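Local coordinates for chromosome replication initiation inhibitor protein (Agrobacterium tumefaciens, PDB 3FD3) that probably regulates transcription as a LysR-family DNA-binding protein, represented here by its C-terminal effector-binding domain without the winged-helix DNA-binding part, at residues N5-A10 and D40-W45; E44-G49 and K60-C65; S114-A119 and V124-H129. All coordinates share one frame; numbering follows the deposited sequence. Where two conformers were deposited one is given.

Contact 1: N5-A10 and D40-W45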
loop_
_atom_site.group_PDB
_atom_site.type_symbol
_atom_site.label_atom_id
_atom_site.label_comp_id
_atom_site.label_asym_id
_atom_site.label_seq_id
_atom_site.Cartn_x
_atom_site.Cartn_y
_atom_site.Cartn_z
ATOM N N ASN A 5 -12.595 -15.060 2.848
ATOM C CA ASN A 5 -11.546 -14.362 3.627
ATOM C C ASN A 5 -10.154 -14.969 3.366
ATOM O O ASN A 5 -9.909 -16.152 3.689
ATOM C CB ASN A 5 -11.865 -14.461 5.124
ATOM C CG ASN A 5 -13.203 -13.843 5.493
ATOM O OD1 ASN A 5 -13.696 -12.935 4.830
ATOM N ND2 ASN A 5 -13.818 -14.362 6.556
ATOM N N ILE A 6 -9.246 -14.168 2.819
ATOM C CA ILE A 6 -7.915 -14.598 2.417
ATOM C C ILE A 6 -6.903 -13.582 2.955
ATOM O O ILE A 6 -7.174 -12.388 2.980
ATOM C CB ILE A 6 -7.796 -14.664 0.884
ATOM C CG1 ILE A 6 -8.848 -15.578 0.275
ATOM C CG2 ILE A 6 -6.387 -15.149 0.418
ATOM C CD1 ILE A 6 -9.034 -15.242 -1.251
ATOM N N ALA A 7 -5.777 -14.060 3.446
ATOM C CA ALA A 7 -4.735 -13.205 3.995
ATOM C C ALA A 7 -3.534 -13.206 3.052
ATOM O O ALA A 7 -3.283 -14.168 2.319
ATOM C CB ALA A 7 -4.300 -13.676 5.393
ATOM N N THR A 8 -2.796 -12.089 3.074
ATOM C CA THR A 8 -1.541 -11.971 2.318
ATOM C C THR A 8 -0.640 -11.013 3.075
ATOM O O THR A 8 -1.138 -10.146 3.829
ATOM C CB THR A 8 -1.749 -11.442 0.878
ATOM O OG1 THR A 8 -0.470 -11.340 0.229
ATOM C CG2 THR A 8 -2.431 -10.067 0.852
ATOM N N ASN A 9 0.667 -11.182 2.880
ATOM C CA ASN A 9 1.622 -10.182 3.296
ATOM C C ASN A 9 1.537 -8.982 2.357
ATOM O O ASN A 9 1.129 -9.113 1.201
ATOM C CB ASN A 9 3.065 -10.756 3.355
ATOM C CG ASN A 9 3.571 -11.340 1.987
ATOM O OD1 ASN A 9 2.817 -11.880 1.200
ATOM N ND2 ASN A 9 4.877 -11.321 1.790
ATOM N N ALA A 10 1.953 -7.812 2.836
ATOM C CA ALA A 10 1.895 -6.600 2.011
ATOM C C ALA A 10 2.713 -6.720 0.739
ATOM O O ALA A 10 2.334 -6.209 -0.317
ATOM C CB ALA A 10 2.375 -5.354 2.814
ATOM N N ASP A 40 2.410 -10.614 11.597
ATOM C CA ASP A 40 2.593 -12.040 11.823
ATOM C C ASP A 40 1.394 -12.656 12.596
ATOM O O ASP A 40 1.577 -13.429 13.537
ATOM C CB ASP A 40 3.919 -12.272 12.564
ATOM C CG ASP A 40 4.367 -13.716 12.522
ATOM O OD1 ASP A 40 3.963 -14.436 11.574
ATOM O OD2 ASP A 40 5.107 -14.130 13.455
ATOM N N HIS A 41 0.177 -12.262 12.224
ATOM C CA HIS A 41 -1.033 -12.817 12.809
ATOM C C HIS A 41 -1.663 -13.909 11.961
ATOM O O HIS A 41 -2.655 -14.512 12.371
ATOM C CB HIS A 41 -2.070 -11.730 13.045
ATOM C CG HIS A 41 -1.666 -10.749 14.094
ATOM N ND1 HIS A 41 -1.091 -11.137 15.286
ATOM C CD2 HIS A 41 -1.735 -9.400 14.126
ATOM C CE1 HIS A 41 -0.817 -10.063 16.007
ATOM N NE2 HIS A 41 -1.194 -8.997 15.322
ATOM N N THR A 42 -1.105 -14.156 10.773
ATOM C CA THR A 42 -1.753 -15.087 9.832
ATOM C C THR A 42 -1.997 -16.455 10.430
ATOM O O THR A 42 -3.081 -17.033 10.224
ATOM C CB THR A 42 -0.943 -15.229 8.529
ATOM O OG1 THR A 42 -1.035 -14.001 7.816
ATOM C CG2 THR A 42 -1.488 -16.378 7.645
ATOM N N VAL A 43 -1.025 -16.970 11.189
ATOM C CA VAL A 43 -1.173 -18.293 11.813
ATOM C C VAL A 43 -2.363 -18.354 12.778
ATOM O O VAL A 43 -3.152 -19.294 12.738
ATOM C CB VAL A 43 0.126 -18.732 12.543
ATOM C CG1 VAL A 43 -0.145 -19.895 13.489
ATOM C CG2 VAL A 43 1.208 -19.092 11.488
ATOM N N GLU A 44 -2.498 -17.331 13.615
ATOM C CA GLU A 44 -3.640 -17.216 14.517
ATOM C C GLU A 44 -4.962 -17.114 13.755
ATOM O O GLU A 44 -5.944 -17.778 14.103
ATOM C CB GLU A 44 -3.480 -16.003 15.438
ATOM C CG GLU A 44 -2.195 -16.036 16.283
ATOM C CD GLU A 44 -1.018 -15.248 15.647
ATOM O OE1 GLU A 44 -0.706 -14.132 16.181
ATOM O OE2 GLU A 44 -0.434 -15.739 14.624
ATOM N N TRP A 45 -4.973 -16.313 12.697
ATOM C CA TRP A 45 -6.176 -16.150 11.877
ATOM C C TRP A 45 -6.609 -17.451 11.228
ATOM O O TRP A 45 -7.802 -17.748 11.151
ATOM C CB TRP A 45 -5.954 -15.136 10.776
ATOM C CG TRP A 45 -5.698 -13.736 11.239
ATOM C CD1 TRP A 45 -5.851 -13.234 12.503
ATOM C CD2 TRP A 45 -5.283 -12.646 10.416
ATOM N NE1 TRP A 45 -5.531 -11.898 12.514
ATOM C CE2 TRP A 45 -5.187 -11.511 11.244
ATOM C CE3 TRP A 45 -4.979 -12.518 9.051
ATOM C CZ2 TRP A 45 -4.797 -10.272 10.757
ATOM C CZ3 TRP A 45 -4.589 -11.282 8.563
ATOM C CH2 TRP A 45 -4.506 -10.171 9.420
#
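In the first lobe of this LysR effector-binding domain, which has the periplasmic-binding-protein type of alpha/beta fold, a helix lies against an interior strand of the sheet, and Ala-7 of that strand meets Thr-42 and Trp-45 on the first turn of the helix. The backbones come closest at Ala-7 and Thr-42, whose CA atoms are 6.8 Å apart. Alanine suits this place because its single methyl lets the helix settle close to the strand. The methyl approaches the benzo edge of the indole near the ring plane, with Ala-7 CB 3.9 Å from Trp-45 CE3, so the large ring passes beside the strand instead of lying flat on it. With Trp-45 CG anti to its own carbonyl carbon (chi1 -64°), the indole runs back along the helix toward its start, where His-41 CB rests over one face, 3.4 Å above the plane. Thr-42 OG1 comes within 4.1 Å of Ala-7 CB, merely a packing contact; the hydroxyl's hydrogen bond is with Asp-37 OD2, which keeps a buried polar atom satisfied beside the alanine. The helix start is tied further by a nearly straight bond from His-41 ND1 to Glu-44 OE1, 3.1 Å, in the imidazole plane but reaching the carboxylate from above its plane. Strand 3-8 is hydrogen-bonded on one flank to strand 31-36 and on the other to 53-56. Helix 42-47 bears on both neighbours, Thr-42 touching Ala-54 and Trp-45 touching Ala-35, while Ile-6 and Thr-8 pack against Phe-17 of helix 17-26.

Contact 2: E44-G49 and K60-C65; sequences EWLRGG and KPVQGC
The last turn of helix 42-47 comes nearest the 60-65 loop at Arg-47 and Val-62, whose CA atoms are 6.6 Å apart. Gly-49, which lines the pocket of a bound polyethylene glycol, ends the helix in a Schellman motif: its phi of 66°, easily adopted by glycine, accompanies the motif's bond from Gly-49 N to Leu-46 O. Gly-48 N to Glu-44 O is an ordinary helical bond. In the loop, Cys-65 N reaches back to Val-62 O at 2.9 Å, closing a beta turn through Gly-64, where any side chain would press on Gln-63 O. This loop joins strands 53-56 and 66-79, so the contact packs a connection within the domain's mixed sheet against a helix end. Val-62 is the wedge. CG2 meets Leu-46 CD1 at 3.7 Å, the side chains crossing at about a right angle; leucine's apolar branches suit this buried place. CG1, anti to the valine N (chi1 -162°), lies 4.0 Å from Arg-47 N. Of the arginine side chain CB touches, which suits a long charged residue at an exposed position. Leu-46 CD2 looks toward Cys-65 SG at 4.4 Å, and Gln-180 touches both residues.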
loop_
_atom_site.group_PDB
_atom_site.type_symbol
_atom_site.label_atom_id
_atom_site.label_comp_id
_atom_site.label_asym_id
_atom_site.label_seq_id
_atom_site.Cartn_x
_atom_site.Cartn_y
_atom_site.Cartn_z
ATOM N N GLU A 44 -2.498 -17.331 13.615
ATOM C CA GLU A 44 -3.640 -17.216 14.517
ATOM C C GLU A 44 -4.962 -17.114 13.755
ATOM O O GLU A 44 -5.944 -17.778 14.103
ATOM C CB GLU A 44 -3.480 -16.003 15.438
ATOM C CG GLU A 44 -2.195 -16.036 16.283
ATOM C CD GLU A 44 -1.018 -15.248 15.647
ATOM O OE1 GLU A 44 -0.706 -14.132 16.181
ATOM O OE2 GLU A 44 -0.434 -15.739 14.624
ATOM N N TRP A 45 -4.973 -16.313 12.697
ATOM C CA TRP A 45 -6.176 -16.150 11.877
ATOM C C TRP A 45 -6.609 -17.451 11.228
ATOM O O TRP A 45 -7.802 -17.748 11.151
ATOM C CB TRP A 45 -5.954 -15.136 10.776
ATOM C CG TRP A 45 -5.698 -13.736 11.239
ATOM C CD1 TRP A 45 -5.851 -13.234 12.503
ATOM C CD2 TRP A 45 -5.283 -12.646 10.416
ATOM N NE1 TRP A 45 -5.531 -11.898 12.514
ATOM C CE2 TRP A 45 -5.187 -11.511 11.244
ATOM C CE3 TRP A 45 -4.979 -12.518 9.051
ATOM C CZ2 TRP A 45 -4.797 -10.272 10.757
ATOM C CZ3 TRP A 45 -4.589 -11.282 8.563
ATOM C CH2 TRP A 45 -4.506 -10.171 9.420
ATOM N N LEU A 46 -5.647 -18.206 10.720
ATOM C CA LEU A 46 -5.960 -19.517 10.165
ATOM C C LEU A 46 -6.489 -20.473 11.236
ATOM O O LEU A 46 -7.482 -21.167 11.031
ATOM C CB LEU A 46 -4.741 -20.118 9.479
ATOM C CG LEU A 46 -4.400 -19.542 8.099
ATOM C CD1 LEU A 46 -2.964 -19.883 7.712
ATOM C CD2 LEU A 46 -5.370 -19.986 6.968
ATOM N N ARG A 47 -5.818 -20.504 12.371
ATOM C CA ARG A 47 -6.243 -21.366 13.476
ATOM C C ARG A 47 -7.662 -21.025 13.922
ATOM O O ARG A 47 -8.463 -21.921 14.187
ATOM C CB ARG A 47 -5.260 -21.264 14.648
ATOM C CG ARG A 47 -5.472 -22.291 15.761
ATOM C CD ARG A 47 -4.721 -21.933 17.058
ATOM N NE ARG A 47 -3.302 -21.653 16.811
ATOM C CZ ARG A 47 -2.663 -20.501 17.077
ATOM N NH1 ARG A 47 -3.280 -19.456 17.648
ATOM N NH2 ARG A 47 -1.368 -20.397 16.771
ATOM N N GLY A 48 -7.984 -19.742 13.983
ATOM C CA GLY A 48 -9.293 -19.289 14.460
ATOM C C GLY A 48 -10.383 -19.277 13.402
ATOM O O GLY A 48 -11.503 -18.860 13.683
ATOM N N GLY A 49 -10.058 -19.712 12.187
ATOM C CA GLY A 49 -10.992 -19.658 11.061
ATOM C C GLY A 49 -11.368 -18.260 10.604
ATOM O O GLY A 49 -12.378 -18.089 9.921
ATOM N N LYS A 60 5.473 -23.887 8.258
ATOM C CA LYS A 60 5.030 -24.863 9.198
ATOM C C LYS A 60 3.535 -24.875 9.155
ATOM O O LYS A 60 2.887 -23.825 9.214
ATOM C CB LYS A 60 5.608 -24.568 10.585
ATOM C CG LYS A 60 7.039 -25.079 10.707
ATOM C CD LYS A 60 8.011 -24.038 11.257
ATOM C CE LYS A 60 9.453 -24.562 11.206
ATOM N NZ LYS A 60 10.381 -23.795 12.085
ATOM N N PRO A 61 2.979 -26.080 8.990
ATOM C CA PRO A 61 1.558 -26.217 8.843
ATOM C C PRO A 61 0.878 -25.749 10.087
ATOM O O PRO A 61 1.272 -26.118 11.203
ATOM C CB PRO A 61 1.360 -27.724 8.668
ATOM C CG PRO A 61 2.601 -28.350 9.200
ATOM C CD PRO A 61 3.680 -27.377 8.976
ATOM N N VAL A 62 -0.114 -24.908 9.909
ATOM C CA VAL A 62 -1.055 -24.669 10.958
ATOM C C VAL A 62 -1.724 -26.014 10.913
ATOM O O VAL A 62 -2.022 -26.549 9.807
ATOM C CB VAL A 62 -2.034 -23.517 10.633
ATOM C CG1 VAL A 62 -2.707 -23.001 11.918
ATOM C CG2 VAL A 62 -1.311 -22.387 9.931
ATOM N N GLN A 63 -1.888 -26.609 12.084
ATOM C CA GLN A 63 -2.399 -27.955 12.160
ATOM C C GLN A 63 -3.663 -28.031 11.321
ATOM O O GLN A 63 -4.550 -27.191 11.433
ATOM C CB GLN A 63 -2.695 -28.328 13.604
ATOM C CG GLN A 63 -2.874 -29.814 13.830
ATOM C CD GLN A 63 -3.026 -30.123 15.294
ATOM O OE1 GLN A 63 -2.155 -29.793 16.110
ATOM N NE2 GLN A 63 -4.141 -30.741 15.650
ATOM N N GLY A 64 -3.698 -29.008 10.433
ATOM C CA GLY A 64 -4.837 -29.222 9.592
ATOM C C GLY A 64 -4.651 -28.684 8.199
ATOM O O GLY A 64 -4.965 -29.402 7.248
ATOM N N CYS A 65 -4.163 -27.438 8.068
ATOM C CA CYS A 65 -4.071 -26.779 6.770
ATOM C C CYS A 65 -3.304 -27.568 5.732
ATOM O O CYS A 65 -2.360 -28.276 6.057
ATOM C CB CYS A 65 -3.390 -25.418 6.877
ATOM S SG CYS A 65 -4.431 -24.217 7.768
#

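Contact 3: S114-A119 and V124-H129; sequences SWIRTA and VSYPTH
Ile-116 of helix 111-120 meets Val-124 and Tyr-126 on the chain leading into strand 128-130, within a beta-alpha-beta unit formed by strand 102-104, this helix and strand 128-130. The two strands are parallel, and the contact lies where the chain returns from the helix to the second of them. Farther along that strand, His-129 reaches the second subunit, its ND1 hydrogen-bonded to Val-32 N there. The branched isoleucine sends a separate arm to each partner. Its CG2 meets Val-124 CG2 at 3.8 Å; its CG1 lies beside the backbone N (chi1 -67°) and carries CD1 onward to Tyr-126. There CD1 comes to 3.7 Å from Tyr-126 CD1, approaching the ring obliquely. The isoleucine and valine side chains cross at about a right angle, a fit to which two beta-branched residues lend their compact, stiff shapes. Val-124 also touches Pro-94 and Leu-97 of helix 94-97, so it is held between two helices. Tyrosine suits the boundary at 126, lending ring carbon to the isoleucine and its phenol to a hydrogen bond with Thr-104 OG1 of the neighbouring strand. Tyr-126 has CG between its backbone N and carbonyl carbon (chi1 66°), which turns the ring back so that its edge meets Val-124 O in plane. The isoleucine methyl converges on the same carbonyl oxygen, with Ile-116 CD1 3.8 Å from Val-124 O.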
loop_
_atom_site.group_PDB
_atom_site.type_symbol
_atom_site.label_atom_id
_atom_site.label_comp_id
_atom_site.label_asym_id
_atom_site.label_seq_id
_atom_site.Cartn_x
_atom_site.Cartn_y
_atom_site.Cartn_z
ATOM N N SER A 114 18.773 -8.460 8.534
ATOM C CA SER A 114 19.230 -9.706 7.947
ATOM C C SER A 114 20.197 -9.450 6.781
ATOM O O SER A 114 21.248 -10.074 6.695
ATOM C CB SER A 114 18.035 -10.523 7.456
ATOM O OG SER A 114 18.521 -11.749 6.970
ATOM N N TRP A 115 19.836 -8.520 5.907
ATOM C CA TRP A 115 20.686 -8.149 4.778
ATOM C C TRP A 115 22.049 -7.657 5.259
ATOM O O TRP A 115 23.079 -8.098 4.762
ATOM C CB TRP A 115 20.011 -7.091 3.883
ATOM C CG TRP A 115 20.893 -6.704 2.753
ATOM C CD1 TRP A 115 21.036 -7.365 1.562
ATOM C CD2 TRP A 115 21.807 -5.622 2.722
ATOM N NE1 TRP A 115 21.979 -6.748 0.784
ATOM C CE2 TRP A 115 22.471 -5.671 1.476
ATOM C CE3 TRP A 115 22.152 -4.609 3.635
ATOM C CZ2 TRP A 115 23.444 -4.744 1.112
ATOM C CZ3 TRP A 115 23.115 -3.696 3.270
ATOM C CH2 TRP A 115 23.768 -3.783 2.026
ATOM N N ILE A 116 22.060 -6.775 6.255
ATOM C CA ILE A 116 23.338 -6.293 6.810
ATOM C C ILE A 116 24.208 -7.443 7.335
ATOM O O ILE A 116 25.401 -7.524 7.028
ATOM C CB ILE A 116 23.124 -5.290 7.946
ATOM C CG1 ILE A 116 22.486 -3.999 7.396
ATOM C CG2 ILE A 116 24.465 -4.976 8.622
ATOM C CD1 ILE A 116 21.902 -3.074 8.471
ATOM N N ARG A 117 23.587 -8.303 8.139
ATOM C CA ARG A 117 24.238 -9.453 8.756
ATOM C C ARG A 117 24.933 -10.286 7.682
ATOM O O ARG A 117 26.116 -10.635 7.809
ATOM C CB ARG A 117 23.158 -10.259 9.492
ATOM C CG ARG A 117 23.616 -11.413 10.324
ATOM C CD ARG A 117 22.607 -11.718 11.446
ATOM N NE ARG A 117 21.220 -11.866 11.005
ATOM C CZ ARG A 117 20.205 -11.120 11.440
ATOM N NH1 ARG A 117 20.402 -10.151 12.321
ATOM N NH2 ARG A 117 18.983 -11.342 10.990
ATOM N N THR A 118 24.198 -10.559 6.610
ATOM C CA THR A 118 24.688 -11.334 5.473
ATOM C C THR A 118 25.741 -10.638 4.612
ATOM O O THR A 118 26.716 -11.263 4.194
ATOM C CB THR A 118 23.538 -11.731 4.549
ATOM O OG1 THR A 118 22.689 -12.635 5.254
ATOM C CG2 THR A 118 24.089 -12.428 3.292
ATOM N N ALA A 119 25.523 -9.367 4.327
ATOM C CA ALA A 119 26.372 -8.600 3.426
ATOM C C ALA A 119 27.694 -8.224 4.066
ATOM O O ALA A 119 28.729 -8.283 3.410
ATOM C CB ALA A 119 25.631 -7.324 2.936
ATOM N N VAL A 124 24.798 -4.476 12.398
ATOM C CA VAL A 124 24.975 -3.051 12.605
ATOM C C VAL A 124 23.623 -2.444 12.930
ATOM O O VAL A 124 22.660 -2.686 12.216
ATOM C CB VAL A 124 25.552 -2.352 11.341
ATOM C CG1 VAL A 124 25.777 -0.868 11.607
ATOM C CG2 VAL A 124 26.840 -3.035 10.884
ATOM N N SER A 125 23.558 -1.641 13.993
ATOM C CA SER A 125 22.330 -0.924 14.322
ATOM C C SER A 125 22.233 0.351 13.488
ATOM O O SER A 125 23.065 1.255 13.613
ATOM C CB SER A 125 22.287 -0.567 15.801
ATOM O OG SER A 125 21.031 -0.003 16.122
ATOM N N TYR A 126 21.182 0.437 12.686
ATOM C CA TYR A 126 21.033 1.502 11.684
ATOM C C TYR A 126 19.890 2.442 12.080
ATOM O O TYR A 126 18.871 1.981 12.591
ATOM C CB TYR A 126 20.812 0.904 10.284
ATOM C CG TYR A 126 19.519 0.162 10.101
ATOM C CD1 TYR A 126 19.389 -1.173 10.483
ATOM C CD2 TYR A 126 18.418 0.787 9.526
ATOM C CE1 TYR A 126 18.182 -1.866 10.317
ATOM C CE2 TYR A 126 17.207 0.119 9.368
ATOM C CZ TYR A 126 17.085 -1.212 9.767
ATOM O OH TYR A 126 15.870 -1.861 9.597
ATOM N N PRO A 127 20.051 3.755 11.838
ATOM C CA PRO A 127 18.938 4.675 12.079
ATOM C C PRO A 127 17.917 4.482 10.971
ATOM O O PRO A 127 18.275 4.117 9.853
ATOM C CB PRO A 127 19.597 6.056 11.993
ATOM C CG PRO A 127 20.743 5.877 11.096
ATOM C CD PRO A 127 21.224 4.464 11.294
ATOM N N THR A 128 16.647 4.693 11.261
ATOM C CA THR A 128 15.657 4.371 10.254
ATOM C C THR A 128 14.463 5.273 10.268
ATOM O O THR A 128 14.032 5.766 11.313
ATOM C CB THR A 128 15.178 2.886 10.415
ATOM O OG1 THR A 128 14.535 2.440 9.216
ATOM C CG2 THR A 128 14.221 2.736 11.609
ATOM N N HIS A 129 13.898 5.444 9.085
ATOM C CA HIS A 129 12.524 5.878 8.971
ATOM C C HIS A 129 11.629 4.642 9.101
ATOM O O HIS A 129 12.051 3.538 8.780
ATOM C CB HIS A 129 12.244 6.505 7.599
ATOM C CG HIS A 129 13.163 7.612 7.211
ATOM N ND1 HIS A 129 13.084 8.875 7.767
ATOM C CD2 HIS A 129 14.125 7.680 6.260
ATOM C CE1 HIS A 129 13.980 9.661 7.192
ATOM N NE2 HIS A 129 14.641 8.956 6.290
#

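How the contacts relate
Contacts 1 and 2 are neighbours, their centres 10 Å apart, and share Glu-44 and Trp-45 on helix 42-47: one uses the start of the helix against the sheet, the other its end against a loop. They touch where Val-43 O lies 3.8 Å from Val-62 CG1. Contact 3 comes later in the chain, its centre about 26 Å from that of contact 1 and 32 Å from that of contact 2. It belongs to the unit containing the small parallel pair 102-104 and 128-130. Contacts 1 and 2 thus lie in one lobe and contact 3 in the other, without touching; in LysR regulators effectors generally bind in the cleft between the lobes.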